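Local coordinates for coat protein (Pseudomonas phage PP7, PDB 2QUX) that self-assembles as dimers into the T=3 icosahedral phage capsid, packages the RNA genome by binding its packaging signals, and represses translation of the viral replicase, at residues Gln29-Lys34 / Leu42-Ser47. Residues are numbered along the deposited sequence; the frame is centred on the assembly and turned at random.
Sequences QIFEEK and LRLTAS
Phe31 O accepts Leu44 N at 2.8 Å and is also met by the CA-H of Arg43, whose CA lies 3.4 Å away. Phe31 N returns a bond to Leu44 O, making the two an antiparallel hydrogen-bonded pair in the beta hairpin of strands 28-32 and 43-50, central in the sheet of the leviviral coat protein. Their side chains meet CB to CB at 4.3 Å on an apolar face that suits Phe and Leu: both touch Leu19 and Ile8, and across the dimer Phe31 packs on Gly124 and Leu44 on Leu107 of the second subunit. On this face Ala46 CB lies 4.2 Å from Gln29 OE1, and Gln29 NE2 is hydrogen-bonded to Leu123 O of the second subunit.

The other face carries Arg43, which binds RNA. With CG anti to the backbone N (chi1 -169°) and a bend at chi3, its aliphatic stem crosses Ile30 CG2, and the CG2 and CD1 methyls of Ile30 pack against NH1. Arg43 NH2 forms a salt bridge with Glu32 OE2 at 3.2 Å, from above the carboxylate, the two planes 85° apart; the NE branch is weak. Ile30 CG1 packs beside Thr45 CG2 at 4.0 Å, two beta-branched residues at home in a strand. Near the connecting loop, Glu33 OE1 forms a salt bridge with Arg17, while Glu33 N donates to Leu42 O at 2.9 Å.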
loop_
_atom_site.group_PDB
_atom_site.type_symbol
_atom_site.label_atom_id
_atom_site.label_comp_id
_atom_site.label_asym_id
_atom_site.label_seq_id
_atom_site.Cartn_x
_atom_site.Cartn_y
_atom_site.Cartn_z
ATOM N N GLN G 29 -12.115 11.088 3.237
ATOM C CA GLN G 29 -13.109 10.579 2.269
ATOM C C GLN G 29 -13.364 9.122 2.540
ATOM O O GLN G 29 -12.459 8.413 2.943
ATOM C CB GLN G 29 -12.654 10.682 0.809
ATOM C CG GLN G 29 -11.887 11.922 0.421
ATOM C CD GLN G 29 -11.440 11.841 -1.001
ATOM O OE1 GLN G 29 -10.304 11.432 -1.288
ATOM N NE2 GLN G 29 -12.341 12.186 -1.920
ATOM N N ILE G 30 -14.597 8.689 2.301
ATOM C CA ILE G 30 -14.988 7.299 2.443
ATOM C C ILE G 30 -15.781 6.895 1.184
ATOM O O ILE G 30 -16.757 7.565 0.821
ATOM C CB ILE G 30 -15.813 7.065 3.709
ATOM C CG1 ILE G 30 -15.009 7.459 4.967
ATOM C CG2 ILE G 30 -16.247 5.605 3.799
ATOM C CD1 ILE G 30 -15.789 7.292 6.288
ATOM N N PHE G 31 -15.296 5.844 0.512
ATOM C CA PHE G 31 -15.964 5.180 -0.598
ATOM C C PHE G 31 -16.387 3.788 -0.119
ATOM O O PHE G 31 -15.611 3.099 0.525
ATOM C CB PHE G 31 -15.033 5.045 -1.830
ATOM C CG PHE G 31 -14.571 6.355 -2.394
ATOM C CD1 PHE G 31 -15.149 6.868 -3.545
ATOM C CD2 PHE G 31 -13.592 7.101 -1.757
ATOM C CE1 PHE G 31 -14.763 8.086 -4.043
ATOM C CE2 PHE G 31 -13.197 8.323 -2.271
ATOM C CZ PHE G 31 -13.783 8.809 -3.409
ATOM N N GLU G 32 -17.604 3.383 -0.453
ATOM C CA GLU G 32 -18.112 2.062 -0.131
ATOM C C GLU G 32 -18.750 1.399 -1.366
ATOM O O GLU G 32 -19.356 2.072 -2.193
ATOM C CB GLU G 32 -19.149 2.195 0.978
ATOM C CG GLU G 32 -19.193 1.022 1.899
ATOM C CD GLU G 32 -20.217 1.159 3.016
ATOM O OE1 GLU G 32 -21.297 1.736 2.785
ATOM O OE2 GLU G 32 -19.944 0.643 4.120
ATOM N N GLU G 33 -18.626 0.081 -1.477
ATOM C CA GLU G 33 -19.262 -0.657 -2.568
ATOM C C GLU G 33 -20.748 -0.874 -2.298
ATOM O O GLU G 33 -21.089 -1.570 -1.341
ATOM C CB GLU G 33 -18.584 -2.009 -2.731
ATOM C CG GLU G 33 -18.959 -2.725 -4.015
ATOM C CD GLU G 33 -18.444 -4.133 -4.085
ATOM O OE1 GLU G 33 -18.303 -4.782 -3.027
ATOM O OE2 GLU G 33 -18.208 -4.591 -5.217
ATOM N N LYS G 34 -21.629 -0.349 -3.161
ATOM C CA LYS G 34 -23.096 -0.456 -2.949
ATOM C C LYS G 34 -23.725 -1.785 -3.409
ATOM O O LYS G 34 -24.588 -1.804 -4.287
ATOM C CB LYS G 34 -23.839 0.654 -3.673
ATOM C CG LYS G 34 -23.514 2.078 -3.331
ATOM C CD LYS G 34 -24.609 3.008 -3.940
ATOM C CE LYS G 34 -24.949 2.745 -5.441
ATOM N NZ LYS G 34 -25.940 3.707 -5.986
ATOM N N LEU G 42 -17.398 -3.449 1.139
ATOM C CA LEU G 42 -15.996 -3.139 0.904
ATOM C C LEU G 42 -15.888 -1.620 1.003
ATOM O O LEU G 42 -16.689 -0.919 0.401
ATOM C CB LEU G 42 -15.547 -3.640 -0.473
ATOM C CG LEU G 42 -14.104 -3.395 -0.934
ATOM C CD1 LEU G 42 -13.145 -4.370 -0.255
ATOM C CD2 LEU G 42 -14.016 -3.493 -2.459
ATOM N N ARG G 43 -14.920 -1.144 1.787
ATOM C CA ARG G 43 -14.789 0.266 2.116
ATOM C C ARG G 43 -13.365 0.765 1.910
ATOM O O ARG G 43 -12.432 0.102 2.327
ATOM C CB ARG G 43 -15.188 0.461 3.577
ATOM C CG ARG G 43 -15.358 1.903 4.002
ATOM C CD ARG G 43 -15.696 1.995 5.470
ATOM N NE ARG G 43 -17.143 2.007 5.677
ATOM C CZ ARG G 43 -17.859 2.984 6.246
ATOM N NH1 ARG G 43 -17.309 4.103 6.733
ATOM N NH2 ARG G 43 -19.176 2.836 6.337
ATOM N N LEU G 44 -13.219 1.945 1.298
ATOM C CA LEU G 44 -11.945 2.647 1.187
ATOM C C LEU G 44 -12.067 3.972 1.958
ATOM O O LEU G 44 -12.905 4.806 1.620
ATOM C CB LEU G 44 -11.578 2.919 -0.286
ATOM C CG LEU G 44 -10.290 3.719 -0.529
ATOM C CD1 LEU G 44 -8.997 2.923 -0.060
ATOM C CD2 LEU G 44 -10.225 4.148 -1.959
ATOM N N THR G 45 -11.245 4.142 2.995
ATOM C CA THR G 45 -11.121 5.413 3.703
ATOM C C THR G 45 -9.816 6.067 3.271
ATOM O O THR G 45 -8.797 5.418 3.257
ATOM C CB THR G 45 -11.153 5.221 5.218
ATOM O OG1 THR G 45 -12.299 4.438 5.547
ATOM C CG2 THR G 45 -11.233 6.606 5.953
ATOM N N ALA G 46 -9.869 7.351 2.917
ATOM C CA ALA G 46 -8.709 8.083 2.438
ATOM C C ALA G 46 -8.679 9.465 3.076
ATOM O O ALA G 46 -9.723 10.085 3.256
ATOM C CB ALA G 46 -8.753 8.217 0.891
ATOM N N SER G 47 -7.478 9.943 3.390
ATOM C CA SER G 47 -7.275 11.285 3.901
ATOM C C SER G 47 -5.915 11.837 3.457
ATOM O O SER G 47 -4.987 11.079 3.204
ATOM C CB SER G 47 -7.395 11.286 5.432
ATOM O OG SER G 47 -6.324 10.599 6.052
#